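Local coordinates for protein aspartate-semialdehyde dehydrogenase 2 (Vibrio cholerae, PDB 2R00) that catalyses the NADPH-dependent reductive dephosphorylation of L-aspartyl-4-phosphate to L-aspartate-semialdehyde, a step on the way to lysine and methionine, at residues A[7-12]-A[69-74]; A[32-37]-A[54-59]; A[17-22]-A[319-324]. All blocks are in the same frame, centred on the assembly; numbering follows the deposited sequence.

How the interactions relate
From the N terminus the chain runs through strand 4-9, helix 14-25, strand 30-37 and the hairpin that ends in strand 51-57. There interaction 2 closes the shortest loop, joining 32-37 to 54-59. Strand 68-71 then pairs with the first strand in interaction 1. Interaction 3 crosses interaction 1: it starts on the helix between strands 4-9 and 30-37 and closes almost 300 residues later on helix 316-335. Interaction 2 lies within the spans of both others. Interactions 1 and 2 share one sheet, Ile-8 pairing through its backbone with Phe-34 and Leu-36, while Met-19 and Leu-20 of interaction 3 rest on Leu-70 and Leu-35, tying the C-terminal helix to this nucleotide-binding layer.

Interaction 1: residues A[7-12]-A[69-74]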
loop_
_atom_site.group_PDB
_atom_site.type_symbol
_atom_site.label_atom_id
_atom_site.label_comp_id
_atom_site.label_asym_id
_atom_site.label_seq_id
_atom_site.Cartn_x
_atom_site.Cartn_y
_atom_site.Cartn_z
ATOM N N ALA A 7 7.607 0.535 -37.805
ATOM C CA ALA A 7 6.887 1.783 -37.582
ATOM C C ALA A 7 6.597 1.964 -36.100
ATOM O O ALA A 7 6.320 0.989 -35.381
ATOM C CB ALA A 7 5.571 1.803 -38.368
ATOM N N ILE A 8 6.651 3.214 -35.654
ATOM C CA ILE A 8 6.127 3.592 -34.349
ATOM C C ILE A 8 4.991 4.567 -34.593
ATOM O O ILE A 8 5.190 5.610 -35.217
ATOM C CB ILE A 8 7.199 4.246 -33.444
ATOM C CG1 ILE A 8 8.324 3.252 -33.132
ATOM C CG2 ILE A 8 6.566 4.755 -32.132
ATOM C CD1 ILE A 8 9.567 3.904 -32.511
ATOM N N PHE A 9 3.793 4.212 -34.129
ATOM C CA PHE A 9 2.627 5.091 -34.244
ATOM C C PHE A 9 2.351 5.748 -32.900
ATOM O O PHE A 9 2.191 5.072 -31.890
ATOM C CB PHE A 9 1.401 4.318 -34.766
ATOM C CG PHE A 9 0.149 5.153 -34.911
ATOM C CD1 PHE A 9 0.213 6.501 -35.287
ATOM C CD2 PHE A 9 -1.103 4.582 -34.701
ATOM C CE1 PHE A 9 -0.954 7.268 -35.428
ATOM C CE2 PHE A 9 -2.278 5.329 -34.852
ATOM C CZ PHE A 9 -2.205 6.676 -35.209
ATOM N N GLY A 10 2.290 7.075 -32.904
ATOM C CA GLY A 10 2.274 7.855 -31.676
ATOM C C GLY A 10 3.696 8.252 -31.322
ATOM O O GLY A 10 4.054 8.338 -30.149
ATOM N N ALA A 11 4.498 8.509 -32.354
ATOM C CA ALA A 11 5.938 8.744 -32.214
ATOM C C ALA A 11 6.319 10.012 -31.443
ATOM O O ALA A 11 7.439 10.106 -30.933
ATOM C CB ALA A 11 6.593 8.752 -33.575
ATOM N N THR A 12 5.409 10.979 -31.367
ATOM C CA THR A 12 5.684 12.233 -30.662
ATOM C C THR A 12 5.202 12.206 -29.210
ATOM O O THR A 12 5.426 13.153 -28.446
ATOM C CB THR A 12 5.116 13.471 -31.413
ATOM O OG1 THR A 12 3.693 13.361 -31.537
ATOM C CG2 THR A 12 5.725 13.581 -32.804
ATOM N N ALA A 69 4.797 -2.962 -36.405
ATOM C CA ALA A 69 4.507 -1.624 -35.915
ATOM C C ALA A 69 4.293 -1.671 -34.414
ATOM O O ALA A 69 3.673 -2.601 -33.912
ATOM C CB ALA A 69 3.280 -1.041 -36.616
ATOM N N LEU A 70 4.833 -0.678 -33.713
ATOM C CA LEU A 70 4.578 -0.483 -32.293
ATOM C C LEU A 70 3.628 0.699 -32.166
ATOM O O LEU A 70 3.950 1.803 -32.603
ATOM C CB LEU A 70 5.888 -0.204 -31.520
ATOM C CG LEU A 70 7.150 -1.034 -31.779
ATOM C CD1 LEU A 70 8.344 -0.509 -30.972
ATOM C CD2 LEU A 70 6.931 -2.513 -31.475
ATOM N N PHE A 71 2.456 0.463 -31.581
ATOM C CA PHE A 71 1.431 1.505 -31.438
ATOM C C PHE A 71 1.396 2.012 -30.005
ATOM O O PHE A 71 1.297 1.221 -29.064
ATOM C CB PHE A 71 0.038 0.936 -31.767
ATOM C CG PHE A 71 -0.316 0.900 -33.245
ATOM C CD1 PHE A 71 0.658 0.722 -34.240
ATOM C CD2 PHE A 71 -1.653 0.976 -33.635
ATOM C CE1 PHE A 71 0.293 0.677 -35.596
ATOM C CE2 PHE A 71 -2.025 0.938 -34.985
ATOM C CZ PHE A 71 -1.049 0.776 -35.967
ATOM N N SER A 72 1.451 3.324 -29.834
ATOM C CA SER A 72 1.211 3.908 -28.511
ATOM C C SER A 72 0.629 5.307 -28.611
ATOM O O SER A 72 1.192 6.256 -28.070
ATOM C CB SER A 72 2.493 3.912 -27.660
ATOM O OG SER A 72 2.184 4.208 -26.299
ATOM N N ALA A 73 -0.507 5.426 -29.297
ATOM C CA ALA A 73 -1.189 6.711 -29.465
ATOM C C ALA A 73 -2.614 6.712 -28.903
ATOM O O ALA A 73 -3.439 7.514 -29.312
ATOM C CB ALA A 73 -1.192 7.120 -30.938
ATOM N N GLY A 74 -2.902 5.807 -27.972
ATOM C CA GLY A 74 -4.208 5.780 -27.320
ATOM C C GLY A 74 -5.109 4.748 -27.967
ATOM O O GLY A 74 -4.955 4.435 -29.144
HETATM O O HOH W 1 3.381 7.716 -27.510
#
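Phe-9 and Phe-71 form a T-shaped (edge-to-face) pair at the apolar centre of this contact, their centroids 5.1 Å apart and their planes at 79°. The edge of the Phe-9 ring is turned to the face of Phe-71, and its CD2 stands 3.7 Å above that ring plane, over the centre. Phe-9 CB comes over the same ring as a CH-pi donor, 3.7 Å from Phe-71 CD1. A chi1 of 180° sets Phe-9 CG anti to the backbone N, and Ala-73 CB, from the turn after strand 69-71, lies over the centre of one face of the Phe-9 ring.

Ala-7 and Ala-69 continue this sheet face, CB to CB at 4.1 Å, while Ile-8 and Leu-70 point to the other face. The strands run parallel in register and are joined by three backbone bonds: Leu-70 N to Ala-7 O (2.8 Å), Phe-9 N to Leu-70 O (2.9 Å) and Ser-72 N to Phe-9 O (2.8 Å).

Beyond the strand ends the regular pairing stops, but the chains stay close. Gly-10, with a positive phi, brings its CA to 3.6 Å from Ala-73 CB, and one water donates to both Gly-10 O and Ser-72 O, bridging the two carbonyls where the glycine-rich turn with the predicted NADP-binding Thr-12 begins. The Ser-72 hydroxyl is bonded to Asn-95.

Helix 14-25 covers the Ile-8 and Leu-70 face through Leu-20 and Met-19. Helix 75-87 covers the phenylalanine face, with Trp-81 against both rings, and strand 30-37 flanks strand 4-9 on its other edge.

Interaction 2: residues A[32-37]-A[54-59]; sequences ELFLLA and RVQNVE
The outer part of the Rossmann sheet, beside the predicted NADP-binding residues Thr-12 and Ser-41, is formed where Leu-35, Leu-36 and Ala-37 meet Val-55, Gln-56 and Val-58. Three backbone bonds hold the parallel strands: Gln-56 N to Leu-35 O (2.9 Å), Ala-37 N to Gln-56 O (3.1 Å) and Val-58 N to Ala-37 O (2.9 Å). The strands are strongly twisted, 49° between the short axes, and the chains separate toward residue 32.

In that widening gap a water replaces direct pairing. It accepts from Leu-35 N and donates to Arg-54 O and, over a longer distance, to Gln-56 OE1, so that a backbone donor, a backbone acceptor and an amide oxygen all hold it. Gln-56 has CG in the crowded position between the backbone N and carbonyl carbon (chi1 52°) and an extended chain beyond. Gln-56 CG packs 3.6 Å from Leu-36 CD2, the two side chains lying side by side and pointing the same way. Gln-56 OE1 ends in the plane of the Phe-34 ring, at its edge, 3.8 Å from Phe-34 CD2.

On the face of Leu-35, Val-55 CG2 meets Leu-35 CB at 4.0 Å; Val-55 CG1 reaches along to Ala-37 CB at 3.7 Å. At the end of the strand Asn-57 forms an Asx turn, Asn-57 OD1 accepting from Glu-59 N at 3.0 Å, with the donor well above the carbonyl plane.

Leu-36 and Val-58 also pack on Phe-9 of the adjoining strand. The link between the paired strands holds antiparallel strand 45-48 and no helix, yet the pairing keeps the parallel order 51-57, 30-37, 4-9 typical of one half of a Rossmann fold.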
loop_
_atom_site.group_PDB
_atom_site.type_symbol
_atom_site.label_atom_id
_atom_site.label_comp_id
_atom_site.label_asym_id
_atom_site.label_seq_id
_atom_site.Cartn_x
_atom_site.Cartn_y
_atom_site.Cartn_z
ATOM N N GLU A 32 14.671 0.049 -41.946
ATOM C CA GLU A 32 14.104 1.393 -41.950
ATOM C C GLU A 32 13.108 1.605 -40.807
ATOM O O GLU A 32 12.260 0.748 -40.537
ATOM C CB GLU A 32 13.428 1.666 -43.285
ATOM C CG GLU A 32 13.340 3.131 -43.662
ATOM C CD GLU A 32 13.082 3.324 -45.150
ATOM O OE1 GLU A 32 13.300 2.363 -45.935
ATOM O OE2 GLU A 32 12.652 4.435 -45.528
ATOM N N LEU A 33 13.222 2.750 -40.141
ATOM C CA LEU A 33 12.284 3.129 -39.091
ATOM C C LEU A 33 11.355 4.211 -39.611
ATOM O O LEU A 33 11.816 5.185 -40.210
ATOM C CB LEU A 33 13.030 3.624 -37.841
ATOM C CG LEU A 33 12.175 4.059 -36.644
ATOM C CD1 LEU A 33 11.456 2.862 -36.014
ATOM C CD2 LEU A 33 13.018 4.774 -35.608
ATOM N N PHE A 34 10.052 4.028 -39.390
ATOM C CA PHE A 34 9.050 5.035 -39.743
ATOM C C PHE A 34 8.359 5.559 -38.484
ATOM O O PHE A 34 8.013 4.792 -37.579
ATOM C CB PHE A 34 8.015 4.469 -40.727
ATOM C CG PHE A 34 8.611 3.955 -42.011
ATOM C CD1 PHE A 34 9.066 2.645 -42.109
ATOM C CD2 PHE A 34 8.717 4.783 -43.125
ATOM C CE1 PHE A 34 9.621 2.157 -43.300
ATOM C CE2 PHE A 34 9.267 4.305 -44.315
ATOM C CZ PHE A 34 9.721 2.993 -44.399
ATOM N N LEU A 35 8.182 6.871 -38.423
ATOM C CA LEU A 35 7.533 7.493 -37.286
ATOM C C LEU A 35 6.232 8.128 -37.745
ATOM O O LEU A 35 6.223 8.957 -38.662
ATOM C CB LEU A 35 8.459 8.519 -36.625
ATOM C CG LEU A 35 9.815 7.989 -36.147
ATOM C CD1 LEU A 35 10.696 9.123 -35.605
ATOM C CD2 LEU A 35 9.655 6.876 -35.105
ATOM N N LEU A 36 5.135 7.711 -37.120
ATOM C CA LEU A 36 3.797 8.136 -37.519
ATOM C C LEU A 36 3.100 8.880 -36.393
ATOM O O LEU A 36 3.285 8.570 -35.217
ATOM C CB LEU A 36 2.955 6.927 -37.955
ATOM C CG LEU A 36 3.619 5.980 -38.958
ATOM C CD1 LEU A 36 2.913 4.636 -39.041
ATOM C CD2 LEU A 36 3.714 6.648 -40.323
ATOM N N ALA A 37 2.319 9.884 -36.773
ATOM C CA ALA A 37 1.475 10.632 -35.848
ATOM C C ALA A 37 0.352 11.309 -36.637
ATOM O O ALA A 37 0.138 10.995 -37.808
ATOM C CB ALA A 37 2.299 11.659 -35.078
ATOM N N ARG A 54 11.959 11.371 -40.003
ATOM C CA ARG A 54 10.935 12.415 -40.027
ATOM C C ARG A 54 9.533 11.855 -39.782
ATOM O O ARG A 54 9.089 10.939 -40.482
ATOM C CB ARG A 54 10.964 13.181 -41.356
ATOM C CG ARG A 54 10.014 14.385 -41.401
ATOM C CD ARG A 54 10.147 15.199 -42.701
ATOM N NE ARG A 54 11.540 15.398 -43.113
ATOM C CZ ARG A 54 12.330 16.393 -42.714
ATOM N NH1 ARG A 54 11.887 17.339 -41.878
ATOM N NH2 ARG A 54 13.579 16.447 -43.163
ATOM N N VAL A 55 8.836 12.435 -38.809
ATOM C CA VAL A 55 7.443 12.057 -38.514
ATOM C C VAL A 55 6.556 12.371 -39.725
ATOM O O VAL A 55 6.652 13.454 -40.312
ATOM C CB VAL A 55 6.909 12.765 -37.243
ATOM C CG1 VAL A 55 5.456 12.370 -36.942
ATOM C CG2 VAL A 55 7.808 12.464 -36.036
ATOM N N GLN A 56 5.723 11.410 -40.114
ATOM C CA GLN A 56 4.753 11.633 -41.184
ATOM C C GLN A 56 3.325 11.380 -40.707
ATOM O O GLN A 56 3.102 10.802 -39.640
ATOM C CB GLN A 56 5.078 10.797 -42.436
ATOM C CG GLN A 56 5.273 9.317 -42.192
ATOM C CD GLN A 56 5.823 8.584 -43.399
ATOM O OE1 GLN A 56 6.965 8.112 -43.384
ATOM N NE2 GLN A 56 5.014 8.481 -44.459
ATOM N N ASN A 57 2.366 11.834 -41.503
ATOM C CA ASN A 57 0.956 11.677 -41.192
ATOM C C ASN A 57 0.524 10.234 -41.429
ATOM O O ASN A 57 0.747 9.672 -42.503
ATOM C CB ASN A 57 0.146 12.658 -42.044
ATOM C CG ASN A 57 -1.325 12.697 -41.676
ATOM O OD1 ASN A 57 -1.825 11.869 -40.911
ATOM N ND2 ASN A 57 -2.033 13.666 -42.240
ATOM N N VAL A 58 -0.072 9.629 -40.407
ATOM C CA VAL A 58 -0.580 8.254 -40.500
ATOM C C VAL A 58 -1.606 8.084 -41.638
ATOM O O VAL A 58 -1.656 7.035 -42.275
ATOM C CB VAL A 58 -1.148 7.750 -39.124
ATOM C CG1 VAL A 58 -2.367 8.572 -38.668
ATOM C CG2 VAL A 58 -1.452 6.266 -39.172
ATOM N N GLU A 59 -2.386 9.134 -41.895
ATOM C CA GLU A 59 -3.432 9.136 -42.927
ATOM C C GLU A 59 -2.886 8.911 -44.338
ATOM O O GLU A 59 -3.608 8.419 -45.213
ATOM C CB GLU A 59 -4.205 10.459 -42.895
ATOM C CG GLU A 59 -4.960 10.751 -41.589
ATOM C CD GLU A 59 -6.297 10.026 -41.481
ATOM O OE1 GLU A 59 -6.701 9.337 -42.445
ATOM O OE2 GLU A 59 -6.950 10.148 -40.420
HETATM O O HOH W 2 8.957 8.290 -40.860
#

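Interaction 3: residues A[17-22]-A[319-324]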
loop_
_atom_site.group_PDB
_atom_site.type_symbol
_atom_site.label_atom_id
_atom_site.label_comp_id
_atom_site.label_asym_id
_atom_site.label_seq_id
_atom_site.Cartn_x
_atom_site.Cartn_y
_atom_site.Cartn_z
ATOM N N GLU A 17 8.290 8.007 -28.050
ATOM C CA GLU A 17 9.676 8.513 -28.017
ATOM C C GLU A 17 10.579 7.550 -27.259
ATOM O O GLU A 17 11.735 7.317 -27.654
ATOM C CB GLU A 17 9.737 9.905 -27.391
ATOM C CG GLU A 17 9.275 11.020 -28.320
ATOM C CD GLU A 17 9.323 12.400 -27.678
ATOM O OE1 GLU A 17 9.310 13.407 -28.431
ATOM O OE2 GLU A 17 9.358 12.483 -26.427
ATOM N N THR A 18 10.041 6.969 -26.186
ATOM C CA THR A 18 10.783 5.972 -25.411
ATOM C C THR A 18 11.010 4.697 -26.224
ATOM O O THR A 18 12.080 4.094 -26.144
ATOM C CB THR A 18 10.106 5.676 -24.047
ATOM O OG1 THR A 18 9.874 6.908 -23.352
ATOM C CG2 THR A 18 10.990 4.782 -23.181
ATOM N N MET A 19 10.015 4.294 -27.016
ATOM C CA MET A 19 10.156 3.125 -27.894
ATOM C C MET A 19 11.335 3.255 -28.872
ATOM O O MET A 19 12.097 2.310 -29.061
ATOM C CB MET A 19 8.851 2.836 -28.642
ATOM C CG MET A 19 7.792 2.170 -27.777
ATOM S SD MET A 19 6.208 2.115 -28.615
ATOM C CE MET A 19 5.331 0.915 -27.599
ATOM N N LEU A 20 11.473 4.424 -29.488
ATOM C CA LEU A 20 12.617 4.700 -30.357
ATOM C C LEU A 20 13.937 4.508 -29.591
ATOM O O LEU A 20 14.833 3.806 -30.069
ATOM C CB LEU A 20 12.501 6.113 -30.962
ATOM C CG LEU A 20 13.622 6.703 -31.833
ATOM C CD1 LEU A 20 13.042 7.762 -32.763
ATOM C CD2 LEU A 20 14.709 7.326 -30.975
ATOM N N GLU A 21 14.036 5.108 -28.401
ATOM C CA GLU A 21 15.222 4.963 -27.531
ATOM C C GLU A 21 15.544 3.518 -27.172
ATOM O O GLU A 21 16.721 3.125 -27.132
ATOM C CB GLU A 21 15.044 5.741 -26.231
ATOM C CG GLU A 21 15.020 7.244 -26.391
ATOM C CD GLU A 21 14.713 7.960 -25.080
ATOM O OE1 GLU A 21 14.195 9.091 -25.137
ATOM O OE2 GLU A 21 14.982 7.393 -23.990
ATOM N N VAL A 22 14.504 2.734 -26.891
ATOM C CA VAL A 22 14.684 1.337 -26.515
ATOM C C VAL A 22 15.137 0.490 -27.709
ATOM O O VAL A 22 16.021 -0.335 -27.563
ATOM C CB VAL A 22 13.427 0.742 -25.805
ATOM C CG1 VAL A 22 13.599 -0.750 -25.547
ATOM C CG2 VAL A 22 13.156 1.484 -24.488
ATOM N N GLY A 319 9.364 0.771 -18.938
ATOM C CA GLY A 319 8.902 -0.593 -18.692
ATOM C C GLY A 319 7.954 -1.063 -19.786
ATOM O O GLY A 319 8.129 -2.146 -20.350
ATOM N N ALA A 320 6.956 -0.237 -20.084
ATOM C CA ALA A 320 5.993 -0.499 -21.161
ATOM C C ALA A 320 6.680 -0.632 -22.523
ATOM O O ALA A 320 6.419 -1.575 -23.276
ATOM C CB ALA A 320 4.963 0.604 -21.203
ATOM N N ALA A 321 7.570 0.312 -22.823
ATOM C CA ALA A 321 8.257 0.357 -24.107
ATOM C C ALA A 321 9.156 -0.859 -24.289
ATOM O O ALA A 321 9.159 -1.483 -25.346
ATOM C CB ALA A 321 9.047 1.639 -24.235
ATOM N N THR A 322 9.896 -1.203 -23.234
ATOM C CA THR A 322 10.787 -2.356 -23.236
ATOM C C THR A 322 10.039 -3.675 -23.416
ATOM O O THR A 322 10.500 -4.550 -24.157
ATOM C CB THR A 322 11.625 -2.390 -21.944
ATOM O OG1 THR A 322 12.410 -1.190 -21.872
ATOM C CG2 THR A 322 12.544 -3.612 -21.900
ATOM N N ASN A 323 8.893 -3.831 -22.746
ATOM C CA ASN A 323 8.109 -5.056 -22.910
ATOM C C ASN A 323 7.724 -5.263 -24.377
ATOM O O ASN A 323 7.860 -6.370 -24.922
ATOM C CB ASN A 323 6.856 -5.038 -22.021
ATOM C CG ASN A 323 6.262 -6.417 -21.834
ATOM O OD1 ASN A 323 6.770 -7.219 -21.046
ATOM N ND2 ASN A 323 5.179 -6.706 -22.558
ATOM N N ALA A 324 7.264 -4.177 -24.999
ATOM C CA ALA A 324 6.882 -4.120 -26.412
ATOM C C ALA A 324 8.024 -4.500 -27.345
ATOM O O ALA A 324 7.826 -5.260 -28.292
ATOM C CB ALA A 324 6.380 -2.717 -26.753
#
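The hydroxyl of Thr-322 is bonded to Lys-318 O one turn back in its own helix, and Val-22 closes over it from helix 14-25. Both valine methyls touch the oxygen, Val-22 CG2 at 3.8 Å and Val-22 CG1 at 3.9 Å from Thr-322 OG1, and the two side chains cross at about a right angle. The hydroxyl has its partner in Lys-318 O, and the methyls make only van der Waals contact with its oxygen.

Ala-321 forms the centre of the contact. Its CB points toward helix 14-25 and is seated among three side chains: Thr-18 CG2 lies 3.8 Å from Ala-321 CB, Met-19 CG likewise 3.8 Å from it, and Val-22 CG2 4.1 Å away. Thr-18 offers its methyl, CG2 being anti to the backbone N; its hydroxyl turns back to Ala-14 O. Met-19 has CG anti to the carbonyl carbon (chi1 -76°), against Ala-321 CB, and its extended chain carries Met-19 CE to 3.9 Å from Ala-324 CB, one turn beyond Ala-321.

All contacts between the segments are van der Waals. At Ala-321, whose side chain is a single methyl, the backbones come close, Met-19 CA lying 5.1 Å from Ala-321 CA, and the segment axes approach to 8.8 Å at an angle of 53°.

Helix 14-25 follows the glycine-rich turn of the nucleotide-binding domain, and Thr-18 lies near Asn-315, a predicted NADP-binding residue just before helix 316-335. Met-19 and Leu-20 rest on the Rossmann sheet, against Leu-70 and Leu-35 respectively, and helix 316-335, which follows strand 306-313, packs beside helix 14-25 on the sheet face that carries Ile-8 and Leu-70.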